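Local coordinates for protein methylxanthine N3-demethylase NdmB (Pseudomonas putida, PDB 6ICL) that removes the N3-methyl group of theobromine and related methylxanthines as formaldehyde, working as a Rieske oxygenase with a [2Fe-2S] cluster and a non-heme iron, at residues Trp189-Asp194 and Asp312-Val317; Ser196-Ala199 and Thr205-Asp208; Leu226-Ala231 and Asp336-Gln341; Thr275-Val280 and Cys285-Ile290. All coordinates share one frame; numbering follows the deposited sequence.

Overall arrangement
All four contacts lie in the C-terminal catalytic domain of this Rieske oxygenase, and their chemistry follows their place in it. Contacts 1 and 2 share the mononuclear iron and water 1, with centres about 11 Å apart, yet contact 1 is buried and polar while contact 2 lies near the surface and rests on a phenylalanine and a bridging water. Contact 3, also buried, is apolar and sets helix 337-355 against the sheet; its I338 touches W189 and T193 of contact 1. Contact 4, nearest the centre of the chain, is a hairpin of that same sheet, held by backbone bonds, and its T275 touches F192 of contact 1.

Contact 1: residues Trp189-Asp194 and Asp312-Val317. With FE (Fe (III) ion), chain C.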
loop_
_atom_site.group_PDB
_atom_site.type_symbol
_atom_site.label_atom_id
_atom_site.label_comp_id
_atom_site.label_asym_id
_atom_site.label_seq_id
_atom_site.Cartn_x
_atom_site.Cartn_y
_atom_site.Cartn_z
ATOM N N TRP A 189 29.656 13.025 -9.476
ATOM C CA TRP A 189 31.101 13.216 -9.403
ATOM C C TRP A 189 31.448 14.559 -8.761
ATOM O O TRP A 189 32.253 14.626 -7.822
ATOM C CB TRP A 189 31.697 13.112 -10.811
ATOM C CG TRP A 189 33.179 12.991 -10.816
ATOM C CD1 TRP A 189 33.903 11.842 -10.879
ATOM C CD2 TRP A 189 34.129 14.066 -10.760
ATOM N NE1 TRP A 189 35.250 12.130 -10.879
ATOM C CE2 TRP A 189 35.414 13.490 -10.804
ATOM C CE3 TRP A 189 34.015 15.461 -10.682
ATOM C CZ2 TRP A 189 36.589 14.258 -10.763
ATOM C CZ3 TRP A 189 35.198 16.231 -10.650
ATOM C CH2 TRP A 189 36.454 15.624 -10.689
ATOM N N GLU A 190 30.823 15.642 -9.232
ATOM C CA GLU A 190 31.125 16.953 -8.660
ATOM C C GLU A 190 30.751 17.026 -7.192
ATOM O O GLU A 190 31.414 17.723 -6.418
ATOM C CB GLU A 190 30.405 18.054 -9.424
ATOM C CG GLU A 190 30.856 18.150 -10.865
ATOM C CD GLU A 190 30.275 19.368 -11.544
ATOM O OE1 GLU A 190 29.376 19.998 -10.955
ATOM O OE2 GLU A 190 30.705 19.684 -12.667
ATOM N N ASN A 191 29.699 16.323 -6.784
ATOM C CA ASN A 191 29.383 16.269 -5.361
ATOM C C ASN A 191 30.493 15.584 -4.572
ATOM O O ASN A 191 30.823 16.005 -3.459
ATOM C CB ASN A 191 28.056 15.540 -5.145
ATOM C CG ASN A 191 27.743 15.326 -3.673
ATOM O OD1 ASN A 191 27.626 14.193 -3.217
ATOM N ND2 ASN A 191 27.622 16.408 -2.929
ATOM N N PHE A 192 31.073 14.509 -5.125
ATOM C CA PHE A 192 32.020 13.710 -4.343
ATOM C C PHE A 192 33.354 14.435 -4.152
ATOM O O PHE A 192 34.040 14.220 -3.143
ATOM C CB PHE A 192 32.242 12.356 -5.019
ATOM C CG PHE A 192 32.869 11.314 -4.119
ATOM C CD1 PHE A 192 32.079 10.512 -3.307
ATOM C CD2 PHE A 192 34.248 11.107 -4.118
ATOM C CE1 PHE A 192 32.640 9.540 -2.480
ATOM C CE2 PHE A 192 34.827 10.122 -3.294
ATOM C CZ PHE A 192 34.008 9.331 -2.480
ATOM N N THR A 193 33.734 15.290 -5.099
ATOM C CA THR A 193 35.031 15.953 -5.087
ATOM C C THR A 193 34.956 17.373 -4.527
ATOM O O THR A 193 35.860 18.174 -4.772
ATOM C CB THR A 193 35.623 15.982 -6.500
ATOM O OG1 THR A 193 34.730 16.673 -7.375
ATOM C CG2 THR A 193 35.866 14.563 -7.051
ATOM N N ASP A 194 33.902 17.708 -3.794
ATOM C CA ASP A 194 33.690 19.068 -3.315
ATOM C C ASP A 194 33.635 19.094 -1.795
ATOM O O ASP A 194 32.911 18.298 -1.185
ATOM C CB ASP A 194 32.396 19.652 -3.880
ATOM C CG ASP A 194 32.019 20.952 -3.211
ATOM O OD1 ASP A 194 32.725 21.942 -3.466
ATOM O OD2 ASP A 194 31.041 20.995 -2.425
ATOM N N ASP A 312 22.959 9.877 2.526
ATOM C CA ASP A 312 21.575 10.301 2.701
ATOM C C ASP A 312 21.457 11.796 2.955
ATOM O O ASP A 312 20.397 12.364 2.684
ATOM C CB ASP A 312 20.900 9.532 3.845
ATOM C CG ASP A 312 20.568 8.098 3.464
ATOM O OD1 ASP A 312 20.448 7.790 2.247
ATOM O OD2 ASP A 312 20.437 7.279 4.402
ATOM N N GLU A 313 22.519 12.449 3.441
ATOM C CA GLU A 313 22.497 13.913 3.537
ATOM C C GLU A 313 22.647 14.566 2.160
ATOM O O GLU A 313 21.922 15.509 1.835
ATOM C CB GLU A 313 23.589 14.388 4.502
ATOM C CG GLU A 313 23.302 13.975 5.928
ATOM C CD GLU A 313 24.484 14.169 6.847
ATOM O OE1 GLU A 313 25.630 14.302 6.361
ATOM O OE2 GLU A 313 24.260 14.170 8.065
ATOM N N ASP A 314 23.551 14.053 1.325
ATOM C CA ASP A 314 23.739 14.609 -0.015
ATOM C C ASP A 314 22.539 14.355 -0.919
ATOM O O ASP A 314 22.181 15.214 -1.735
ATOM C CB ASP A 314 24.981 14.004 -0.663
ATOM C CG ASP A 314 26.290 14.600 -0.143
ATOM O OD1 ASP A 314 26.413 15.838 -0.024
ATOM O OD2 ASP A 314 27.208 13.819 0.116
ATOM N N GLN A 315 21.939 13.161 -0.836
ATOM C CA GLN A 315 21.006 12.715 -1.866
ATOM C C GLN A 315 19.895 13.719 -2.184
ATOM O O GLN A 315 19.733 14.068 -3.360
ATOM C CB GLN A 315 20.387 11.361 -1.483
ATOM C CG GLN A 315 19.447 10.844 -2.607
ATOM C CD GLN A 315 18.951 9.413 -2.382
ATOM O OE1 GLN A 315 19.167 8.856 -1.316
ATOM N NE2 GLN A 315 18.306 8.810 -3.408
ATOM N N PRO A 316 19.102 14.203 -1.227
ATOM C CA PRO A 316 18.004 15.104 -1.618
ATOM C C PRO A 316 18.487 16.454 -2.132
ATOM O O PRO A 316 17.800 17.070 -2.951
ATOM C CB PRO A 316 17.190 15.248 -0.328
ATOM C CG PRO A 316 18.190 14.961 0.769
ATOM C CD PRO A 316 19.086 13.909 0.217
ATOM N N VAL A 317 19.654 16.929 -1.698
ATOM C CA VAL A 317 20.161 18.198 -2.220
ATOM C C VAL A 317 20.589 18.037 -3.672
ATOM O O VAL A 317 20.207 18.829 -4.545
ATOM C CB VAL A 317 21.309 18.715 -1.335
ATOM C CG1 VAL A 317 21.880 20.028 -1.905
ATOM C CG2 VAL A 317 20.792 18.911 0.098
HETATM FE FE FE C . 28.604 15.392 0.666
HETATM O O HOH W 1 30.275 14.232 0.247
#
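Second-shell N191 meets D314, a first-shell ligand of a Rieske oxygenase's mononuclear iron, where helix 185-192 comes up to helix 300-319. D314 is the carboxylate of the site and grips the iron with both oxygens, OD1 at 2.3 Å and OD2 at 2.2 Å; H197 and H202 complete the protein ligands, and water 1 adds another. The amide of N191 stands almost upright on this carboxylate, the two planes 82° apart. Its CG lies anti to the backbone N (chi1 174°), which carries the amide across to the other helix. From there ND2 gives a hydrogen bond of 3.2 Å to D314 OD1, fairly straight at 162°, leaving in the amide plane but reaching OD1 from above the carboxylate plane. The same ND2 is hydrogen-bonded to Y107 OH of the second subunit, which ties the iron site to the subunit interface, while R188 NH1 bonds to N191 OD1. With an alanine here, D314 OD1 loses this donor, and the carboxylate would probably be less firmly set, with R188 and Y107 of the second subunit each short of a partner. On the amide's other branch, N191 OD1 stays 3.4 Å from D314 OD2, acceptor facing acceptor.

Contact 2: residues Ser196-Ala199 and Thr205-Asp208; sequences SHFA and TLYD. With FE (Fe (III) ion), chain C.
The histidine-bearing turn of the mononuclear iron site, which runs into helix 198-201, packs against the loop that follows that helix. F198 carries the contact, with the side chain of L206 laid obliquely across it. L206 CD1 sits over one face of the F198 ring, 4.0 Å from its centroid and 22° off the normal, a CH-pi contact, while L206 CB comes to 3.6 Å from F198 CD2. Y207 O lies at the ring edge, close to its plane, and further back F198 CB rests on D208 CB at 3.9 Å. The first torsion of F198 (chi1 -78°) sets CG anti to the carbonyl carbon and swings the ring out over L206. Next in the chain, H197 binds the iron through NE2 at 2.1 Å. The F198 ring turns its edge to the imidazole, CD1 lying over one face of H197 toward the rim; D194 holds H197 ND1, and H202 and D314 are the other protein ligands. A second link is made by water 2, which accepts from A199 N at 2.7 Å and lies 2.7 Å from D208 OD2, with S196 O a weaker partner; the acceptors around it outnumber its protons. D208 OD1 is taken up by F210 N. The chemistry is thus apolar on the ring and water-mediated at A199 N, so the loop is held against the iron-binding turn without direct hydrogen bonds.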
loop_
_atom_site.group_PDB
_atom_site.type_symbol
_atom_site.label_atom_id
_atom_site.label_comp_id
_atom_site.label_asym_id
_atom_site.label_seq_id
_atom_site.Cartn_x
_atom_site.Cartn_y
_atom_site.Cartn_z
ATOM N N SER A 196 33.269 22.373 -0.167
ATOM C CA SER A 196 32.577 23.570 0.292
ATOM C C SER A 196 31.124 23.317 0.685
ATOM O O SER A 196 30.520 24.194 1.307
ATOM C CB SER A 196 32.642 24.653 -0.777
ATOM O OG SER A 196 31.961 24.250 -1.936
ATOM N N HIS A 197 30.546 22.148 0.374
ATOM C CA HIS A 197 29.174 21.901 0.809
ATOM C C HIS A 197 29.067 21.279 2.202
ATOM O O HIS A 197 27.944 21.160 2.710
ATOM C CB HIS A 197 28.430 21.009 -0.205
ATOM C CG HIS A 197 28.821 19.562 -0.156
ATOM N ND1 HIS A 197 29.875 19.050 -0.883
ATOM C CD2 HIS A 197 28.282 18.515 0.514
ATOM C CE1 HIS A 197 29.978 17.752 -0.650
ATOM N NE2 HIS A 197 29.023 17.403 0.196
ATOM N N PHE A 198 30.189 20.882 2.837
ATOM C CA PHE A 198 30.110 20.179 4.124
ATOM C C PHE A 198 29.371 20.994 5.180
ATOM O O PHE A 198 28.577 20.440 5.955
ATOM C CB PHE A 198 31.504 19.831 4.658
ATOM C CG PHE A 198 32.135 18.649 3.998
ATOM C CD1 PHE A 198 31.761 18.262 2.715
ATOM C CD2 PHE A 198 33.108 17.915 4.658
ATOM C CE1 PHE A 198 32.349 17.163 2.098
ATOM C CE2 PHE A 198 33.699 16.833 4.048
ATOM C CZ PHE A 198 33.320 16.458 2.758
ATOM N N ALA A 199 29.635 22.308 5.253
ATOM C CA ALA A 199 29.042 23.097 6.337
ATOM C C ALA A 199 27.523 23.119 6.244
ATOM O O ALA A 199 26.831 23.259 7.266
ATOM C CB ALA A 199 29.601 24.525 6.317
ATOM N N THR A 205 27.986 15.852 10.741
ATOM C CA THR A 205 28.527 14.557 10.347
ATOM C C THR A 205 29.967 14.615 9.884
ATOM O O THR A 205 30.749 13.727 10.217
ATOM C CB THR A 205 27.666 13.955 9.226
ATOM O OG1 THR A 205 26.328 13.810 9.701
ATOM C CG2 THR A 205 28.188 12.607 8.826
ATOM N N LEU A 206 30.335 15.616 9.096
ATOM C CA LEU A 206 31.666 15.711 8.514
ATOM C C LEU A 206 32.278 17.059 8.883
ATOM O O LEU A 206 31.635 18.104 8.725
ATOM C CB LEU A 206 31.604 15.557 6.995
ATOM C CG LEU A 206 31.172 14.201 6.450
ATOM C CD1 LEU A 206 31.115 14.267 4.944
ATOM C CD2 LEU A 206 32.150 13.154 6.891
ATOM N N TYR A 207 33.509 17.036 9.379
ATOM C CA TYR A 207 34.242 18.270 9.624
ATOM C C TYR A 207 34.828 18.780 8.315
ATOM O O TYR A 207 35.375 18.003 7.528
ATOM C CB TYR A 207 35.357 18.036 10.646
ATOM C CG TYR A 207 36.234 19.242 10.902
ATOM C CD1 TYR A 207 35.752 20.337 11.618
ATOM C CD2 TYR A 207 37.554 19.284 10.443
ATOM C CE1 TYR A 207 36.551 21.439 11.867
ATOM C CE2 TYR A 207 38.363 20.387 10.689
ATOM C CZ TYR A 207 37.853 21.462 11.404
ATOM O OH TYR A 207 38.637 22.570 11.661
ATOM N N ASP A 208 34.703 20.089 8.072
ATOM C CA ASP A 208 35.297 20.687 6.880
ATOM C C ASP A 208 36.704 21.165 7.210
ATOM O O ASP A 208 36.862 22.128 7.978
ATOM C CB ASP A 208 34.445 21.842 6.359
ATOM C CG ASP A 208 34.985 22.436 5.055
ATOM O OD1 ASP A 208 35.970 21.902 4.494
ATOM O OD2 ASP A 208 34.412 23.440 4.577
HETATM FE FE FE C . 28.604 15.392 0.666
HETATM O O HOH W 2 31.776 23.589 4.120
HETATM O O HOH W 1 30.275 14.232 0.247
#

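Contact 3: residues Leu226-Ala231 and Asp336-Gln341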
loop_
_atom_site.group_PDB
_atom_site.type_symbol
_atom_site.label_atom_id
_atom_site.label_comp_id
_atom_site.label_asym_id
_atom_site.label_seq_id
_atom_site.Cartn_x
_atom_site.Cartn_y
_atom_site.Cartn_z
ATOM N N LEU A 226 41.958 12.863 -13.970
ATOM C CA LEU A 226 42.154 14.110 -13.236
ATOM C C LEU A 226 42.870 13.800 -11.929
ATOM O O LEU A 226 42.455 12.905 -11.183
ATOM C CB LEU A 226 40.830 14.811 -12.943
ATOM C CG LEU A 226 40.279 15.780 -13.982
ATOM C CD1 LEU A 226 38.958 16.344 -13.503
ATOM C CD2 LEU A 226 41.290 16.910 -14.274
ATOM N N GLN A 227 43.963 14.519 -11.658
ATOM C CA GLN A 227 44.738 14.308 -10.450
ATOM C C GLN A 227 44.917 15.633 -9.732
ATOM O O GLN A 227 45.339 16.628 -10.334
ATOM C CB GLN A 227 46.089 13.670 -10.764
ATOM C CG GLN A 227 45.958 12.316 -11.411
ATOM C CD GLN A 227 47.289 11.617 -11.561
ATOM O OE1 GLN A 227 48.339 12.209 -11.314
ATOM N NE2 GLN A 227 47.254 10.346 -11.962
ATOM N N PHE A 228 44.563 15.648 -8.454
ATOM C CA PHE A 228 44.751 16.828 -7.639
ATOM C C PHE A 228 44.919 16.372 -6.204
ATOM O O PHE A 228 44.567 15.246 -5.838
ATOM C CB PHE A 228 43.589 17.823 -7.776
ATOM C CG PHE A 228 42.218 17.180 -7.753
ATOM C CD1 PHE A 228 41.684 16.609 -8.896
ATOM C CD2 PHE A 228 41.468 17.154 -6.588
ATOM C CE1 PHE A 228 40.424 16.020 -8.880
ATOM C CE2 PHE A 228 40.198 16.559 -6.569
ATOM C CZ PHE A 228 39.685 16.002 -7.710
ATOM N N LYS A 229 45.481 17.256 -5.402
ATOM C CA LYS A 229 45.789 16.978 -4.017
ATOM C C LYS A 229 45.352 18.192 -3.214
ATOM O O LYS A 229 45.519 19.326 -3.660
ATOM C CB LYS A 229 47.297 16.664 -3.839
ATOM C CG LYS A 229 47.762 16.569 -2.392
ATOM C CD LYS A 229 49.101 15.829 -2.274
ATOM C CE LYS A 229 49.642 15.830 -0.839
ATOM N NZ LYS A 229 51.035 16.369 -0.732
ATOM N N LEU A 230 44.706 17.950 -2.085
ATOM C CA LEU A 230 44.239 19.002 -1.197
ATOM C C LEU A 230 44.886 18.791 0.159
ATOM O O LEU A 230 44.887 17.670 0.681
ATOM C CB LEU A 230 42.711 18.991 -1.056
ATOM C CG LEU A 230 41.856 19.046 -2.325
ATOM C CD1 LEU A 230 40.379 19.025 -1.957
ATOM C CD2 LEU A 230 42.157 20.272 -3.157
ATOM N N ALA A 231 45.441 19.859 0.721
ATOM C CA ALA A 231 46.037 19.808 2.042
ATOM C C ALA A 231 45.452 20.961 2.883
ATOM O O ALA A 231 45.298 22.074 2.362
ATOM C CB ALA A 231 47.564 19.918 1.974
ATOM N N ASP A 336 35.498 26.466 -7.256
ATOM C CA ASP A 336 35.004 25.379 -8.097
ATOM C C ASP A 336 36.044 24.888 -9.101
ATOM O O ASP A 336 35.685 24.219 -10.081
ATOM C CB ASP A 336 33.739 25.803 -8.838
ATOM C CG ASP A 336 32.630 26.279 -7.903
ATOM O OD1 ASP A 336 32.412 25.677 -6.833
ATOM O OD2 ASP A 336 31.961 27.273 -8.251
ATOM N N LYS A 337 37.325 25.170 -8.853
ATOM C CA LYS A 337 38.391 24.849 -9.803
ATOM C C LYS A 337 38.321 23.393 -10.283
ATOM O O LYS A 337 38.392 23.113 -11.487
ATOM C CB LYS A 337 39.745 25.143 -9.134
ATOM C CG LYS A 337 41.006 24.971 -9.979
ATOM C CD LYS A 337 42.234 25.298 -9.103
ATOM C CE LYS A 337 43.456 25.719 -9.917
ATOM N NZ LYS A 337 43.645 24.781 -11.055
ATOM N N ILE A 338 38.195 22.451 -9.349
ATOM C CA ILE A 338 38.070 21.040 -9.730
ATOM C C ILE A 338 36.880 20.836 -10.656
ATOM O O ILE A 338 36.993 20.224 -11.724
ATOM C CB ILE A 338 37.952 20.162 -8.474
ATOM C CG1 ILE A 338 39.254 20.217 -7.671
ATOM C CG2 ILE A 338 37.580 18.747 -8.859
ATOM C CD1 ILE A 338 39.084 19.750 -6.226
ATOM N N SER A 339 35.718 21.342 -10.260
ATOM C CA SER A 339 34.523 21.176 -11.084
ATOM C C SER A 339 34.700 21.818 -12.461
ATOM O O SER A 339 34.295 21.246 -13.483
ATOM C CB SER A 339 33.328 21.768 -10.334
ATOM O OG SER A 339 32.342 22.199 -11.226
ATOM N N VAL A 340 35.317 23.005 -12.514
ATOM C CA VAL A 340 35.527 23.671 -13.800
ATOM C C VAL A 340 36.450 22.847 -14.693
ATOM O O VAL A 340 36.176 22.648 -15.882
ATOM C CB VAL A 340 36.062 25.100 -13.558
ATOM C CG1 VAL A 340 36.546 25.747 -14.854
ATOM C CG2 VAL A 340 34.978 25.946 -12.944
ATOM N N GLN A 341 37.537 22.326 -14.132
ATOM C CA GLN A 341 38.437 21.475 -14.915
ATOM C C GLN A 341 37.746 20.188 -15.360
ATOM O O GLN A 341 37.992 19.681 -16.463
ATOM C CB GLN A 341 39.690 21.160 -14.094
ATOM C CG GLN A 341 40.543 22.397 -13.854
ATOM C CD GLN A 341 40.811 23.144 -15.155
ATOM O OE1 GLN A 341 41.274 22.558 -16.140
ATOM N NE2 GLN A 341 40.492 24.428 -15.174
#
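One face of the F228 ring is covered by I338, with CG1 of the isoleucine 4.0 Å from the ring centroid and only 15° off the normal, a CH-pi contact. Y250, on the neighbouring strand, stacks with the same phenylalanine. This is where the first turn of helix 337-355 lies on the antiparallel sheet of the catalytic domain, strand 226-230 and helix 337-341 running nearly antiparallel (171°) with their axes 10.5 Å apart. The two side chains cross at about a right angle, and the branches of I338 spread over that one face: CD1 comes to 3.4 Å from F228 CE2, and CG2 to 3.6 Å from F228 CZ. F228 takes the cramped first torsion (chi1 44°), with CG between the backbone N and the carbonyl carbon, which lifts the ring toward the helix. With a serine in place of F228 the ring is gone, and I338 would probably face a gap on the sheet and Y250 lack its stacking partner. W189 of helix 185-192 touches both I338 and L226, so three elements close round this core. Flanking the ring, L230 CD2 stands 4.4 Å from I338 CD1, and L226 CD1 lies 4.4 Å from the backbone C of Q341.

Contact 4: residues Thr275-Val280 and Cys285-Ile290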
loop_
_atom_site.group_PDB
_atom_site.type_symbol
_atom_site.label_atom_id
_atom_site.label_comp_id
_atom_site.label_asym_id
_atom_site.label_seq_id
_atom_site.Cartn_x
_atom_site.Cartn_y
_atom_site.Cartn_z
ATOM N N THR A 275 34.689 5.863 -5.504
ATOM C CA THR A 275 33.358 5.797 -6.068
ATOM C C THR A 275 33.476 5.968 -7.568
ATOM O O THR A 275 34.397 6.632 -8.054
ATOM C CB THR A 275 32.432 6.873 -5.470
ATOM O OG1 THR A 275 32.232 6.592 -4.079
ATOM C CG2 THR A 275 31.065 6.880 -6.163
ATOM N N THR A 276 32.560 5.329 -8.292
ATOM C CA THR A 276 32.361 5.574 -9.705
ATOM C C THR A 276 30.864 5.667 -9.955
ATOM O O THR A 276 30.087 4.853 -9.435
ATOM C CB THR A 276 33.000 4.465 -10.553
ATOM O OG1 THR A 276 34.421 4.497 -10.369
ATOM C CG2 THR A 276 32.712 4.678 -12.026
ATOM N N ALA A 277 30.459 6.666 -10.725
ATOM C CA ALA A 277 29.064 6.835 -11.105
ATOM C C ALA A 277 28.862 6.244 -12.491
ATOM O O ALA A 277 29.624 6.542 -13.406
ATOM C CB ALA A 277 28.670 8.313 -11.077
ATOM N N SER A 278 27.852 5.390 -12.635
ATOM C CA SER A 278 27.566 4.798 -13.931
ATOM C C SER A 278 26.426 5.537 -14.621
ATOM O O SER A 278 25.363 5.720 -14.017
ATOM C CB SER A 278 27.200 3.333 -13.754
ATOM O OG SER A 278 26.985 2.731 -15.012
ATOM N N PRO A 279 26.599 5.980 -15.876
ATOM C CA PRO A 279 25.525 6.703 -16.562
ATOM C C PRO A 279 24.427 5.765 -17.053
ATOM O O PRO A 279 24.431 5.336 -18.207
ATOM C CB PRO A 279 26.255 7.371 -17.733
ATOM C CG PRO A 279 27.381 6.359 -18.045
ATOM C CD PRO A 279 27.806 5.810 -16.717
ATOM N N VAL A 280 23.466 5.475 -16.183
ATOM C CA VAL A 280 22.400 4.526 -16.502
ATOM C C VAL A 280 21.542 5.044 -17.651
ATOM O O VAL A 280 21.335 4.354 -18.653
ATOM C CB VAL A 280 21.548 4.251 -15.250
ATOM C CG1 VAL A 280 20.301 3.470 -15.633
ATOM C CG2 VAL A 280 22.389 3.469 -14.211
ATOM N N CYS A 285 21.820 7.746 -12.195
ATOM C CA CYS A 285 23.117 7.103 -12.233
ATOM C C CYS A 285 23.167 6.064 -11.126
ATOM O O CYS A 285 22.517 6.203 -10.086
ATOM C CB CYS A 285 24.268 8.118 -12.081
ATOM S SG CYS A 285 24.142 9.150 -10.606
ATOM N N ARG A 286 23.932 5.015 -11.361
ATOM C CA ARG A 286 24.098 3.945 -10.393
ATOM C C ARG A 286 25.525 4.019 -9.896
ATOM O O ARG A 286 26.461 4.029 -10.699
ATOM C CB ARG A 286 23.814 2.575 -11.012
ATOM C CG ARG A 286 24.126 1.431 -10.037
ATOM C CD ARG A 286 23.817 0.092 -10.633
ATOM N NE ARG A 286 22.406 -0.061 -10.925
ATOM C CZ ARG A 286 21.449 -0.231 -10.007
ATOM N NH1 ARG A 286 21.730 -0.262 -8.693
ATOM N NH2 ARG A 286 20.189 -0.377 -10.409
ATOM N N ASN A 287 25.682 4.089 -8.585
ATOM C CA ASN A 287 26.927 4.487 -7.974
ATOM C C ASN A 287 27.520 3.333 -7.178
ATOM O O ASN A 287 26.810 2.636 -6.438
ATOM C CB ASN A 287 26.673 5.711 -7.110
ATOM C CG ASN A 287 26.042 6.820 -7.926
ATOM O OD1 ASN A 287 26.711 7.404 -8.761
ATOM N ND2 ASN A 287 24.729 7.059 -7.750
ATOM N N PHE A 288 28.827 3.163 -7.344
ATOM C CA PHE A 288 29.603 2.056 -6.807
ATOM C C PHE A 288 30.635 2.619 -5.849
ATOM O O PHE A 288 31.485 3.417 -6.256
ATOM C CB PHE A 288 30.268 1.299 -7.946
ATOM C CG PHE A 288 29.292 0.627 -8.831
ATOM C CD1 PHE A 288 28.638 1.338 -9.831
ATOM C CD2 PHE A 288 28.985 -0.714 -8.642
ATOM C CE1 PHE A 288 27.723 0.732 -10.634
ATOM C CE2 PHE A 288 28.063 -1.338 -9.464
ATOM C CZ PHE A 288 27.418 -0.616 -10.451
ATOM N N MET A 289 30.555 2.223 -4.585
ATOM C CA MET A 289 31.488 2.684 -3.572
ATOM C C MET A 289 32.362 1.531 -3.093
ATOM O O MET A 289 31.873 0.407 -2.905
ATOM C CB MET A 289 30.733 3.290 -2.390
ATOM C CG MET A 289 31.630 3.739 -1.261
ATOM S SD MET A 289 30.648 4.424 0.073
ATOM C CE MET A 289 30.151 2.932 0.898
ATOM N N ILE A 290 33.658 1.817 -2.890
ATOM C CA ILE A 290 34.611 0.871 -2.311
ATOM C C ILE A 290 35.379 1.584 -1.203
ATOM O O ILE A 290 35.865 2.708 -1.393
ATOM C CB ILE A 290 35.570 0.292 -3.371
ATOM C CG1 ILE A 290 34.755 -0.501 -4.401
ATOM C CG2 ILE A 290 36.668 -0.581 -2.713
ATOM C CD1 ILE A 290 35.566 -1.140 -5.530
#
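T276 and F288 face each other as an antiparallel hydrogen-bonded pair in the beta hairpin of strands 270-281 and 284-294, part of the large antiparallel sheet of the catalytic domain. The backbone bonds come first. T276 N gives to F288 O and F288 N gives back to T276 O, both at 3.0 Å; S278 and R286 form the second such pair, S278 N to R286 O at 2.7 Å and R286 N to S278 O at 3.1 Å. The non-hydrogen-bonded pairs T275 with M289 and A277 with N287 alternate with them, and T275 CA adds a CA-H...O contact to F288 O. On the face of T276, S278, R286 and F288, S278 CB sits at the edge of the F288 ring. The polar ends there bond to other parts of the chain, S278 OG to P39 O and R286 NH1 to S178 OG. Near the hairpin turn, V280 CG2 lies 3.6 Å from R286 CB. On the face of A277 and N287, helix 185-192 covers the strands through A185 and R188. N287 ND2 makes weak bonds to C285 SG and Y179 O. With N287 CG anti to the carbonyl carbon (chi1 -56°), its buried OD1, lacking a polar partner, rests 3.2 Å from A277 CB.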